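PDB 5BQ3: rhamnose ABC transporter, rhamnose-binding protein, which probably binds rhamnose or a related carbohydrate outside the membrane and delivers it to an ABC importer. Local coordinates for residues D176-N181 with K185-V190; A138-D143 with G317-F322; L142-D147 with E265-D270. All blocks are in the same frame, centred on the assembly; numbering follows the deposited sequence.

All three contacts lie in the lobe built round the four-stranded parallel sheet that ends in strands 187-194 and 244-247. Contacts 2 and 3 have centres about 5 Å apart and share helix 134-149, with Leu142 and Asp143 in both; their other segments carry strands 320-322 and 266-268, which pair antiparallel. Contact 1 sits farther out, its centre about 17 Å from that of contact 2 and about 16 Å from that of contact 3. Along the chain it falls inside the long loops they close. Leu142 ties the groups together by packing on Glu177, Ile178 and Ile187, so helix 134-149 bridges the lobe's surface crossover and the small sheet near its interlobe connections.

Contact 1: residues D176-N181 with K185-V190; sequences DEIASN and KGIEIV
Ile178 and Ile189 set their side chains at about a right angle, with CD1 of Ile178 reaching CG1 of Ile189 at 3.8 Å. The same methyl lies 4.1 Å from CG2 of Ile187. With CG1 beside the backbone N (chi1 -74°), Ile178 sends CD1 across to the strand, between Ile187 and Ile189, while its other branch, CG2, rests 3.4 Å from the backbone O of Ile187. Leu142 of helix 134-149 packs against both Ile178 and Ile187. The helix 165-180 and the strand 187-194 are the last two elements of a beta-alpha-beta unit that starts with strand 153-159, and the isoleucines are where the helix packs on the strand that follows it. Lys185, in the connecting turn, runs alongside the helix end: its CG is 3.4 Å from Asn181 O, the chain continues extended, and a bend at chi4 (81°) brings NZ to Ser180 O at 2.8 Å. That nitrogen comes from above the carbonyl plane, and it also forms a salt bridge with Asp182. Within the helix end, Ser180 OG and Ser180 N approach Asp176 O from opposite faces. Asn181 ND2 donates in its own amide plane to Glu177 OE1, 3.2 Å away, while Glu177 OE2 pairs with Lys135.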
ATOM      1  N   ASP A 176       9.049 -17.196  -8.708  1.00 41.14           N
ATOM      2  CA  ASP A 176       8.762 -18.488  -8.077  1.00 42.94           C
ATOM      3  C   ASP A 176       7.465 -19.103  -8.622  1.00 47.18           C
ATOM      4  O   ASP A 176       7.403 -20.315  -8.817  1.00 47.81           O
ATOM      5  CB  ASP A 176       8.660 -18.337  -6.544  1.00 45.12           C
ATOM      6  CG  ASP A 176       9.955 -18.017  -5.814  1.00 58.44           C
ATOM      7  OD1 ASP A 176      11.043 -18.340  -6.352  1.00 60.51           O
ATOM      8  OD2 ASP A 176       9.882 -17.473  -4.688  1.00 63.78           O
ATOM      9  N   GLU A 177       6.436 -18.262  -8.852  1.00 43.00           N
ATOM     10  CA  GLU A 177       5.125 -18.660  -9.369  1.00 43.31           C
ATOM     11  C   GLU A 177       5.203 -19.081 -10.836  1.00 47.37           C
ATOM     12  O   GLU A 177       4.498 -20.005 -11.236  1.00 48.59           O
ATOM     13  CB  GLU A 177       4.111 -17.522  -9.204  1.00 43.48           C
ATOM     14  CG  GLU A 177       3.543 -17.384  -7.799  1.00 52.54           C
ATOM     15  CD  GLU A 177       2.505 -18.407  -7.377  1.00 72.13           C
ATOM     16  OE1 GLU A 177       1.777 -18.929  -8.251  1.00 71.06           O
ATOM     17  OE2 GLU A 177       2.393 -18.657  -6.156  1.00 67.63           O
ATOM     18  N   ILE A 178       6.060 -18.414 -11.633  1.00 42.65           N
ATOM     19  CA  ILE A 178       6.276 -18.729 -13.052  1.00 42.69           C
ATOM     20  C   ILE A 178       6.912 -20.132 -13.167  1.00 49.27           C
ATOM     21  O   ILE A 178       6.506 -20.921 -14.023  1.00 50.46           O
ATOM     22  CB  ILE A 178       7.126 -17.614 -13.737  1.00 43.93           C
ATOM     23  CG1 ILE A 178       6.274 -16.347 -13.955  1.00 42.26           C
ATOM     24  CG2 ILE A 178       7.755 -18.090 -15.060  1.00 45.54           C
ATOM     25  CD1 ILE A 178       7.046 -15.041 -14.075  1.00 43.79           C
ATOM     26  N   ALA A 179       7.874 -20.443 -12.278  1.00 46.57           N
ATOM     27  CA  ALA A 179       8.573 -21.726 -12.244  1.00 48.43           C
ATOM     28  C   ALA A 179       7.701 -22.852 -11.672  1.00 54.67           C
ATOM     29  O   ALA A 179       7.833 -23.997 -12.113  1.00 56.00           O
ATOM     30  CB  ALA A 179       9.848 -21.599 -11.428  1.00 49.10           C
ATOM     31  N   SER A 180       6.822 -22.533 -10.699  1.00 51.34           N
ATOM     32  CA  SER A 180       5.970 -23.519 -10.035  1.00 53.09           C
ATOM     33  C   SER A 180       4.570 -23.663 -10.682  1.00 58.29           C
ATOM     34  O   SER A 180       4.292 -24.707 -11.273  1.00 60.25           O
ATOM     35  CB  SER A 180       5.835 -23.208  -8.544  1.00 55.89           C
ATOM     36  OG  SER A 180       5.245 -21.941  -8.305  1.00 62.56           O
ATOM     37  N   ASN A 181       3.697 -22.641 -10.553  1.00 53.18           N
ATOM     38  CA  ASN A 181       2.318 -22.657 -11.054  1.00 53.23           C
ATOM     39  C   ASN A 181       2.249 -22.801 -12.579  1.00 56.28           C
ATOM     40  O   ASN A 181       2.910 -22.056 -13.303  1.00 54.65           O
ATOM     41  CB  ASN A 181       1.575 -21.388 -10.612  1.00 53.65           C
ATOM     42  CG  ASN A 181       0.080 -21.536 -10.458  1.00 79.96           C
ATOM     43  OD1 ASN A 181      -0.600 -22.219 -11.237  1.00 78.15           O
ATOM     44  ND2 ASN A 181      -0.470 -20.852  -9.465  1.00 70.34           N
ATOM     45  N   LYS A 185       3.254 -20.489 -16.328  1.00 43.54           N
ATOM     46  CA  LYS A 185       4.395 -21.129 -16.999  1.00 44.17           C
ATOM     47  C   LYS A 185       4.643 -20.548 -18.406  1.00 48.32           C
ATOM     48  O   LYS A 185       5.777 -20.579 -18.889  1.00 48.07           O
ATOM     49  CB  LYS A 185       4.207 -22.651 -17.074  1.00 48.63           C
ATOM     50  CG  LYS A 185       4.745 -23.385 -15.851  1.00 61.77           C
ATOM     51  CD  LYS A 185       4.805 -24.892 -16.081  1.00 73.70           C
ATOM     52  CE  LYS A 185       5.464 -25.635 -14.944  1.00 83.59           C
ATOM     53  NZ  LYS A 185       4.535 -25.856 -13.808  1.00 92.28           N
ATOM     54  N   GLY A 186       3.589 -20.011 -19.020  1.00 44.92           N
ATOM     55  CA  GLY A 186       3.639 -19.386 -20.338  1.00 44.58           C
ATOM     56  C   GLY A 186       4.322 -18.032 -20.345  1.00 47.15           C
ATOM     57  O   GLY A 186       4.843 -17.612 -21.382  1.00 46.70           O
ATOM     58  N   ILE A 187       4.322 -17.334 -19.188  1.00 42.47           N
ATOM     59  CA  ILE A 187       4.948 -16.019 -19.013  1.00 40.74           C
ATOM     60  C   ILE A 187       6.471 -16.199 -18.996  1.00 43.99           C
ATOM     61  O   ILE A 187       7.006 -16.891 -18.126  1.00 43.99           O
ATOM     62  CB  ILE A 187       4.427 -15.281 -17.735  1.00 42.94           C
ATOM     63  CG1 ILE A 187       2.896 -15.060 -17.789  1.00 43.57           C
ATOM     64  CG2 ILE A 187       5.175 -13.950 -17.513  1.00 42.45           C
ATOM     65  CD1 ILE A 187       2.213 -14.875 -16.442  1.00 50.14           C
ATOM     66  N   GLU A 188       7.159 -15.581 -19.965  1.00 39.47           N
ATOM     67  CA  GLU A 188       8.613 -15.647 -20.069  1.00 38.54           C
ATOM     68  C   GLU A 188       9.222 -14.276 -19.776  1.00 38.98           C
ATOM     69  O   GLU A 188       9.061 -13.349 -20.573  1.00 37.87           O
ATOM     70  CB  GLU A 188       9.037 -16.156 -21.460  1.00 40.99           C
ATOM     71  CG  GLU A 188      10.531 -16.430 -21.589  1.00 52.61           C
ATOM     72  CD  GLU A 188      11.143 -16.296 -22.974  1.00 73.86           C
ATOM     73  OE1 GLU A 188      10.400 -16.028 -23.945  1.00 71.39           O
ATOM     74  OE2 GLU A 188      12.380 -16.456 -23.082  1.00 67.36           O
ATOM     75  N   ILE A 189       9.914 -14.146 -18.626  1.00 34.15           N
ATOM     76  CA  ILE A 189      10.603 -12.905 -18.257  1.00 32.60           C
ATOM     77  C   ILE A 189      11.875 -12.842 -19.109  1.00 36.01           C
ATOM     78  O   ILE A 189      12.671 -13.784 -19.096  1.00 36.95           O
ATOM     79  CB  ILE A 189      10.870 -12.765 -16.728  1.00 35.08           C
ATOM     80  CG1 ILE A 189       9.572 -12.929 -15.882  1.00 34.98           C
ATOM     81  CG2 ILE A 189      11.616 -11.459 -16.388  1.00 34.48           C
ATOM     82  CD1 ILE A 189       8.373 -11.937 -16.160  1.00 41.30           C
ATOM     83  N   VAL A 190      12.014 -11.775 -19.906  1.00 31.16           N
ATOM     84  CA  VAL A 190      13.140 -11.608 -20.831  1.00 31.06           C
ATOM     85  C   VAL A 190      14.067 -10.448 -20.402  1.00 34.94           C
ATOM     86  O   VAL A 190      15.175 -10.341 -20.925  1.00 35.99           O
ATOM     87  CB  VAL A 190      12.671 -11.445 -22.308  1.00 34.42           C
ATOM     88  CG1 VAL A 190      11.905 -12.675 -22.786  1.00 34.67           C
ATOM     89  CG2 VAL A 190      11.844 -10.179 -22.507  1.00 33.32           C
TER

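Contact 2: residues A138-D143 with G317-F322; sequences AITMLD and GDPVRF
Thr140 faces Pro319 and Arg321 with a different branch for each. Its OG1 meets the CG-CD side of the proline ring, 3.4 Å from Pro319 CG. OG1 stands beside the backbone N (chi1 -56°), which leaves Thr140 CG2 anti to that N and 3.9 Å from Arg321 NE. Arg321, extended from CG to NE, slides past Thr140 in the opposite direction and carries its guanidinium over the helix, where Thr140 O stands above one face, toward the rim. At the guanidinium edge, near its plane, NH2 makes a salt bridge to Asp143 OD2 at 3.3 Å. The bond is weak, with an N-H...O angle of 135° and the two flat groups turned 68° apart. Helix 134-149 is thus packed on strand 320-322, antiparallel partner of strand 266-268 in this periplasmic-binding-protein fold, and on the loop before it. One shell out, Thr140 OG1 is hydrogen-bonded to Gln136 O, one turn earlier, and Asp143 OD1 to Tyr184 OH, with a salt bridge to Lys183. A leucine in place of Arg321 would probably leave Asp143 OD2 without this weak charged partner. With Lys183 and Arg321 both near, the Asp143 carboxylate is likely to stay ionised, its rotation governed more by OD1.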
ATOM      1  N   ALA A 138       2.049  -9.961  -6.149  1.00 32.63           N
ATOM      2  CA  ALA A 138       2.708 -10.716  -7.204  1.00 32.59           C
ATOM      3  C   ALA A 138       1.719 -11.535  -8.022  1.00 37.84           C
ATOM      4  O   ALA A 138       1.854 -11.597  -9.243  1.00 37.79           O
ATOM      5  CB  ALA A 138       3.751 -11.626  -6.593  1.00 33.80           C
ATOM      6  N   ILE A 139       0.723 -12.158  -7.350  1.00 35.44           N
ATOM      7  CA  ILE A 139      -0.320 -12.985  -7.969  1.00 35.70           C
ATOM      8  C   ILE A 139      -1.217 -12.091  -8.835  1.00 37.48           C
ATOM      9  O   ILE A 139      -1.448 -12.423  -9.999  1.00 38.28           O
ATOM     10  CB  ILE A 139      -1.104 -13.795  -6.890  1.00 39.80           C
ATOM     11  CG1 ILE A 139      -0.262 -14.997  -6.411  1.00 41.18           C
ATOM     12  CG2 ILE A 139      -2.478 -14.264  -7.401  1.00 41.84           C
ATOM     13  CD1 ILE A 139      -0.645 -15.588  -5.046  1.00 51.72           C
ATOM     14  N   THR A 140      -1.670 -10.943  -8.282  1.00 31.57           N
ATOM     15  CA  THR A 140      -2.526  -9.958  -8.957  1.00 30.79           C
ATOM     16  C   THR A 140      -1.870  -9.502 -10.258  1.00 33.77           C
ATOM     17  O   THR A 140      -2.524  -9.532 -11.299  1.00 35.58           O
ATOM     18  CB  THR A 140      -2.829  -8.777  -8.016  1.00 37.68           C
ATOM     19  OG1 THR A 140      -3.419  -9.286  -6.819  1.00 38.94           O
ATOM     20  CG2 THR A 140      -3.757  -7.733  -8.644  1.00 35.38           C
HETATM   21  N   MSE A 141      -0.573  -9.137 -10.203  1.00 26.92           N
HETATM   22  CA  MSE A 141       0.212  -8.690 -11.351  1.00 25.33           C
HETATM   23  C   MSE A 141       0.362  -9.789 -12.407  1.00 34.28           C
HETATM   24  O   MSE A 141       0.099  -9.517 -13.579  1.00 35.46           O
HETATM   25  CB  MSE A 141       1.570  -8.175 -10.902  1.00 25.34           C
HETATM   26  CG  MSE A 141       1.441  -6.865 -10.140  1.00 29.42           C
HETATM   27 SE   MSE A 141       3.071  -5.882 -10.045  0.75 33.30          SE
HETATM   28  CE  MSE A 141       4.069  -7.055  -8.780  1.00 29.97           C
ATOM     29  N   LEU A 142       0.702 -11.033 -12.000  1.00 32.26           N
ATOM     30  CA  LEU A 142       0.809 -12.174 -12.918  1.00 33.03           C
ATOM     31  C   LEU A 142      -0.536 -12.493 -13.574  1.00 37.26           C
ATOM     32  O   LEU A 142      -0.554 -12.869 -14.742  1.00 38.43           O
ATOM     33  CB  LEU A 142       1.326 -13.420 -12.196  1.00 33.78           C
ATOM     34  CG  LEU A 142       2.808 -13.464 -11.865  1.00 38.11           C
ATOM     35  CD1 LEU A 142       3.069 -14.497 -10.802  1.00 38.92           C
ATOM     36  CD2 LEU A 142       3.648 -13.746 -13.099  1.00 40.22           C
ATOM     37  N   ASP A 143      -1.655 -12.332 -12.829  1.00 32.40           N
ATOM     38  CA  ASP A 143      -3.018 -12.561 -13.325  1.00 32.18           C
ATOM     39  C   ASP A 143      -3.377 -11.564 -14.425  1.00 32.53           C
ATOM     40  O   ASP A 143      -3.969 -11.963 -15.419  1.00 33.98           O
ATOM     41  CB  ASP A 143      -4.045 -12.469 -12.181  1.00 34.26           C
ATOM     42  CG  ASP A 143      -4.343 -13.768 -11.451  1.00 46.78           C
ATOM     43  OD1 ASP A 143      -3.564 -14.732 -11.607  1.00 47.97           O
ATOM     44  OD2 ASP A 143      -5.349 -13.814 -10.710  1.00 53.84           O
ATOM     45  N   GLY A 317      -7.081  -6.348   2.596  1.00 38.55           N
ATOM     46  CA  GLY A 317      -7.633  -7.193   1.542  1.00 39.39           C
ATOM     47  C   GLY A 317      -6.727  -7.389   0.347  1.00 43.42           C
ATOM     48  O   GLY A 317      -5.536  -7.069   0.403  1.00 42.48           O
ATOM     49  N   ASP A 318      -7.293  -7.934  -0.745  1.00 40.74           N
ATOM     50  CA  ASP A 318      -6.580  -8.182  -1.999  1.00 40.05           C
ATOM     51  C   ASP A 318      -6.375  -6.861  -2.756  1.00 42.20           C
ATOM     52  O   ASP A 318      -7.200  -5.954  -2.594  1.00 41.54           O
ATOM     53  CB  ASP A 318      -7.344  -9.198  -2.876  1.00 43.39           C
ATOM     54  CG  ASP A 318      -7.499 -10.598  -2.297  1.00 58.47           C
ATOM     55  OD1 ASP A 318      -6.586 -11.052  -1.571  1.00 59.23           O
ATOM     56  OD2 ASP A 318      -8.502 -11.267  -2.625  1.00 67.66           O
ATOM     57  N   PRO A 319      -5.299  -6.705  -3.576  1.00 38.12           N
ATOM     58  CA  PRO A 319      -5.112  -5.433  -4.302  1.00 37.33           C
ATOM     59  C   PRO A 319      -6.307  -5.062  -5.186  1.00 41.38           C
ATOM     60  O   PRO A 319      -6.944  -5.941  -5.778  1.00 41.77           O
ATOM     61  CB  PRO A 319      -3.856  -5.682  -5.149  1.00 38.46           C
ATOM     62  CG  PRO A 319      -3.142  -6.783  -4.465  1.00 42.72           C
ATOM     63  CD  PRO A 319      -4.206  -7.654  -3.875  1.00 39.26           C
ATOM     64  N   VAL A 320      -6.632  -3.759  -5.229  1.00 37.30           N
ATOM     65  CA  VAL A 320      -7.741  -3.214  -6.020  1.00 37.65           C
ATOM     66  C   VAL A 320      -7.274  -3.070  -7.474  1.00 40.54           C
ATOM     67  O   VAL A 320      -6.254  -2.431  -7.734  1.00 39.38           O
ATOM     68  CB  VAL A 320      -8.282  -1.871  -5.437  1.00 41.57           C
ATOM     69  CG1 VAL A 320      -9.350  -1.258  -6.338  1.00 42.69           C
ATOM     70  CG2 VAL A 320      -8.827  -2.059  -4.023  1.00 41.56           C
ATOM     71  N   ARG A 321      -8.014  -3.682  -8.408  1.00 37.30           N
ATOM     72  CA  ARG A 321      -7.714  -3.614  -9.839  1.00 36.81           C
ATOM     73  C   ARG A 321      -8.446  -2.428 -10.452  1.00 40.23           C
ATOM     74  O   ARG A 321      -9.656  -2.281 -10.260  1.00 40.62           O
ATOM     75  CB  ARG A 321      -8.088  -4.923 -10.556  1.00 37.26           C
ATOM     76  CG  ARG A 321      -7.175  -6.089 -10.240  1.00 46.86           C
ATOM     77  CD  ARG A 321      -7.459  -7.250 -11.155  1.00 56.51           C
ATOM     78  NE  ARG A 321      -7.019  -8.505 -10.560  1.00 63.53           N
ATOM     79  CZ  ARG A 321      -6.968  -9.665 -11.204  1.00 77.42           C
ATOM     80  NH1 ARG A 321      -7.321  -9.738 -12.484  1.00 62.43           N
ATOM     81  NH2 ARG A 321      -6.560 -10.761 -10.579  1.00 65.69           N
ATOM     82  N   PHE A 322      -7.706  -1.572 -11.174  1.00 35.57           N
ATOM     83  CA  PHE A 322      -8.255  -0.377 -11.809  1.00 35.92           C
ATOM     84  C   PHE A 322      -8.244  -0.505 -13.325  1.00 41.16           C
ATOM     85  O   PHE A 322      -7.214  -0.820 -13.924  1.00 40.35           O
ATOM     86  CB  PHE A 322      -7.486   0.887 -11.383  1.00 36.63           C
ATOM     87  CG  PHE A 322      -7.406   1.133  -9.894  1.00 36.98           C
ATOM     88  CD1 PHE A 322      -6.371   0.601  -9.137  1.00 38.40           C
ATOM     89  CD2 PHE A 322      -8.351   1.925  -9.254  1.00 39.82           C
ATOM     90  CE1 PHE A 322      -6.294   0.837  -7.763  1.00 38.96           C
ATOM     91  CE2 PHE A 322      -8.276   2.153  -7.877  1.00 42.36           C
ATOM     92  CZ  PHE A 322      -7.253   1.604  -7.140  1.00 38.99           C
TER

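Contact 3: residues L142-D147 with E265-D270; sequences LDMVSD and EFALWD
Met144 and Glu265 mark where helix 134-149 and the start of the 266-268 region run nearest each other, with CA atoms 7.0 Å apart and no direct hydrogen bond between the two segments. Met144, a selenomethionine, does most of the filling. Its CG stands beside the backbone N (chi1 -65°), and the chain runs out to SE, which lies 3.6 Å from the carbonyl carbon of Phe266. A bend at chi3 (-61°) then turns CE onto Ala267, 3.7 Å from its CB. Glu265 crosses Met144 at about a right angle, with OE1 3.6 Å from Met144 CG. That oxygen is also linked to the helix through a water, which donates to Glu265 OE1 at 2.9 Å and to Asp147 OD2 at 2.7 Å. Asp147 OD2 and Glu265 OE1 are 5.0 Å apart, so the water probably eases the repulsion between like charges. Glu265 OE2 is held by Asn323 ND2, and Arg321 is only a long, weak ion partner of OE1. Phe266 turns away from the helix and puts its ring against that of Phe322 in the paired strand. Thr246, in strand 244-247 at one edge of the four-stranded parallel sheet, also packs on Met144. In the two-lobed alpha/beta fold of periplasmic binding proteins, this is helix 134-149 packed against strand 266-268, which pairs antiparallel with strand 320-322 and bonds through the Ala267 backbone to Gly247 and Gly249.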
ATOM      1  N   LEU A 142       0.702 -11.033 -12.000  1.00 32.26           N
ATOM      2  CA  LEU A 142       0.809 -12.174 -12.918  1.00 33.03           C
ATOM      3  C   LEU A 142      -0.536 -12.493 -13.574  1.00 37.26           C
ATOM      4  O   LEU A 142      -0.554 -12.869 -14.742  1.00 38.43           O
ATOM      5  CB  LEU A 142       1.326 -13.420 -12.196  1.00 33.78           C
ATOM      6  CG  LEU A 142       2.808 -13.464 -11.865  1.00 38.11           C
ATOM      7  CD1 LEU A 142       3.069 -14.497 -10.802  1.00 38.92           C
ATOM      8  CD2 LEU A 142       3.648 -13.746 -13.099  1.00 40.22           C
ATOM      9  N   ASP A 143      -1.655 -12.332 -12.829  1.00 32.40           N
ATOM     10  CA  ASP A 143      -3.018 -12.561 -13.325  1.00 32.18           C
ATOM     11  C   ASP A 143      -3.377 -11.564 -14.425  1.00 32.53           C
ATOM     12  O   ASP A 143      -3.969 -11.963 -15.419  1.00 33.98           O
ATOM     13  CB  ASP A 143      -4.045 -12.469 -12.181  1.00 34.26           C
ATOM     14  CG  ASP A 143      -4.343 -13.768 -11.451  1.00 46.78           C
ATOM     15  OD1 ASP A 143      -3.564 -14.732 -11.607  1.00 47.97           O
ATOM     16  OD2 ASP A 143      -5.349 -13.814 -10.710  1.00 53.84           O
HETATM   17  N   MSE A 144      -3.018 -10.273 -14.241  1.00 24.65           N
HETATM   18  CA  MSE A 144      -3.259  -9.187 -15.201  1.00 22.37           C
HETATM   19  C   MSE A 144      -2.392  -9.370 -16.447  1.00 32.04           C
HETATM   20  O   MSE A 144      -2.879  -9.151 -17.555  1.00 33.22           O
HETATM   21  CB  MSE A 144      -2.993  -7.813 -14.562  1.00 21.08           C
HETATM   22  CG  MSE A 144      -3.957  -7.480 -13.415  1.00 24.27           C
HETATM   23 SE   MSE A 144      -3.797  -5.675 -12.706  0.75 25.92          SE
HETATM   24  CE  MSE A 144      -1.966  -5.706 -12.086  1.00 21.67           C
ATOM     25  N   VAL A 145      -1.118  -9.798 -16.266  1.00 31.29           N
ATOM     26  CA  VAL A 145      -0.173 -10.049 -17.360  1.00 32.52           C
ATOM     27  C   VAL A 145      -0.709 -11.179 -18.225  1.00 39.37           C
ATOM     28  O   VAL A 145      -0.966 -10.960 -19.405  1.00 39.59           O
ATOM     29  CB  VAL A 145       1.264 -10.351 -16.858  1.00 36.33           C
ATOM     30  CG1 VAL A 145       2.186 -10.737 -18.007  1.00 36.50           C
ATOM     31  CG2 VAL A 145       1.841  -9.168 -16.114  1.00 35.31           C
ATOM     32  N   SER A 146      -0.906 -12.370 -17.618  1.00 38.37           N
ATOM     33  CA  SER A 146      -1.403 -13.594 -18.249  1.00 40.61           C
ATOM     34  C   SER A 146      -2.701 -13.352 -19.021  1.00 46.86           C
ATOM     35  O   SER A 146      -2.826 -13.817 -20.154  1.00 47.69           O
ATOM     36  CB  SER A 146      -1.613 -14.681 -17.200  1.00 45.38           C
ATOM     37  OG  SER A 146      -1.818 -15.947 -17.805  1.00 60.02           O
ATOM     38  N   ASP A 147      -3.635 -12.585 -18.429  1.00 44.06           N
ATOM     39  CA  ASP A 147      -4.927 -12.236 -19.020  1.00 45.68           C
ATOM     40  C   ASP A 147      -4.756 -11.341 -20.265  1.00 49.46           C
ATOM     41  O   ASP A 147      -5.435 -11.567 -21.268  1.00 50.77           O
ATOM     42  CB  ASP A 147      -5.815 -11.538 -17.968  1.00 47.85           C
ATOM     43  CG  ASP A 147      -7.173 -11.066 -18.451  1.00 65.02           C
ATOM     44  OD1 ASP A 147      -7.946 -11.907 -18.973  1.00 67.86           O
ATOM     45  OD2 ASP A 147      -7.484  -9.868 -18.264  1.00 72.77           O
ATOM     46  N   GLU A 265      -5.422  -2.407 -17.722  1.00 38.79           N
ATOM     47  CA  GLU A 265      -5.640  -2.673 -16.301  1.00 37.18           C
ATOM     48  C   GLU A 265      -4.325  -2.688 -15.515  1.00 37.83           C
ATOM     49  O   GLU A 265      -3.339  -3.294 -15.938  1.00 36.81           O
ATOM     50  CB  GLU A 265      -6.389  -4.005 -16.094  1.00 39.12           C
ATOM     51  CG  GLU A 265      -7.000  -4.162 -14.710  1.00 47.63           C
ATOM     52  CD  GLU A 265      -7.783  -5.440 -14.480  1.00 67.86           C
ATOM     53  OE1 GLU A 265      -7.194  -6.538 -14.603  1.00 68.15           O
ATOM     54  OE2 GLU A 265      -8.985  -5.338 -14.148  1.00 61.33           O
ATOM     55  N   PHE A 266      -4.338  -2.020 -14.360  1.00 32.58           N
ATOM     56  CA  PHE A 266      -3.252  -1.965 -13.387  1.00 30.57           C
ATOM     57  C   PHE A 266      -3.867  -2.187 -12.001  1.00 33.45           C
ATOM     58  O   PHE A 266      -5.088  -2.294 -11.890  1.00 33.93           O
ATOM     59  CB  PHE A 266      -2.454  -0.641 -13.479  1.00 31.98           C
ATOM     60  CG  PHE A 266      -3.203   0.604 -13.060  1.00 33.67           C
ATOM     61  CD1 PHE A 266      -3.972   1.313 -13.976  1.00 37.69           C
ATOM     62  CD2 PHE A 266      -3.119   1.081 -11.757  1.00 34.52           C
ATOM     63  CE1 PHE A 266      -4.672   2.457 -13.586  1.00 39.09           C
ATOM     64  CE2 PHE A 266      -3.826   2.220 -11.367  1.00 37.82           C
ATOM     65  CZ  PHE A 266      -4.586   2.909 -12.286  1.00 37.13           C
ATOM     66  N   ALA A 267      -3.043  -2.278 -10.957  1.00 29.13           N
ATOM     67  CA  ALA A 267      -3.532  -2.488  -9.604  1.00 29.05           C
ATOM     68  C   ALA A 267      -2.833  -1.580  -8.600  1.00 33.36           C
ATOM     69  O   ALA A 267      -1.782  -1.014  -8.894  1.00 32.54           O
ATOM     70  CB  ALA A 267      -3.351  -3.945  -9.200  1.00 29.57           C
ATOM     71  N   LEU A 268      -3.454  -1.427  -7.422  1.00 30.64           N
ATOM     72  CA  LEU A 268      -2.968  -0.689  -6.257  1.00 30.27           C
ATOM     73  C   LEU A 268      -3.871  -1.071  -5.075  1.00 36.36           C
ATOM     74  O   LEU A 268      -4.076  -2.265  -4.849  1.00 36.11           O
ATOM     75  CB  LEU A 268      -2.888   0.842  -6.496  1.00 30.44           C
ATOM     76  CG  LEU A 268      -1.947   1.640  -5.576  1.00 34.34           C
ATOM     77  CD1 LEU A 268      -0.486   1.482  -5.973  1.00 33.81           C
ATOM     78  CD2 LEU A 268      -2.320   3.090  -5.564  1.00 37.26           C
ATOM     79  N   TRP A 269      -4.396  -0.091  -4.323  1.00 34.81           N
ATOM     80  CA  TRP A 269      -5.246  -0.293  -3.145  1.00 35.56           C
ATOM     81  C   TRP A 269      -5.967   0.996  -2.803  1.00 39.53           C
ATOM     82  O   TRP A 269      -5.562   2.061  -3.268  1.00 40.03           O
ATOM     83  CB  TRP A 269      -4.404  -0.771  -1.938  1.00 34.15           C
ATOM     84  CG  TRP A 269      -3.094  -0.050  -1.795  1.00 35.09           C
ATOM     85  CD1 TRP A 269      -2.886   1.169  -1.221  1.00 38.19           C
ATOM     86  CD2 TRP A 269      -1.820  -0.482  -2.294  1.00 34.61           C
ATOM     87  NE1 TRP A 269      -1.562   1.523  -1.324  1.00 37.40           N
ATOM     88  CE2 TRP A 269      -0.882   0.524  -1.976  1.00 38.38           C
ATOM     89  CE3 TRP A 269      -1.376  -1.630  -2.977  1.00 36.01           C
ATOM     90  CZ2 TRP A 269       0.471   0.421  -2.315  1.00 37.40           C
ATOM     91  CZ3 TRP A 269      -0.035  -1.730  -3.317  1.00 37.11           C
ATOM     92  CH2 TRP A 269       0.872  -0.716  -2.985  1.00 37.54           C
ATOM     93  N   ASP A 270      -7.036   0.908  -2.007  1.00 35.95           N
ATOM     94  CA  ASP A 270      -7.784   2.073  -1.544  1.00 36.03           C
ATOM     95  C   ASP A 270      -7.195   2.495  -0.185  1.00 38.44           C
ATOM     96  O   ASP A 270      -7.380   1.757   0.790  1.00 38.19           O
ATOM     97  CB  ASP A 270      -9.293   1.753  -1.450  1.00 38.78           C
ATOM     98  CG  ASP A 270     -10.231   2.937  -1.249  1.00 49.18           C
ATOM     99  OD1 ASP A 270      -9.736   4.071  -1.043  1.00 49.38           O
ATOM    100  OD2 ASP A 270     -11.464   2.727  -1.289  1.00 55.31           O
TER
HETATM  101  O   HOH W   1      -6.346  -7.688 -17.069  1.00 38.79           O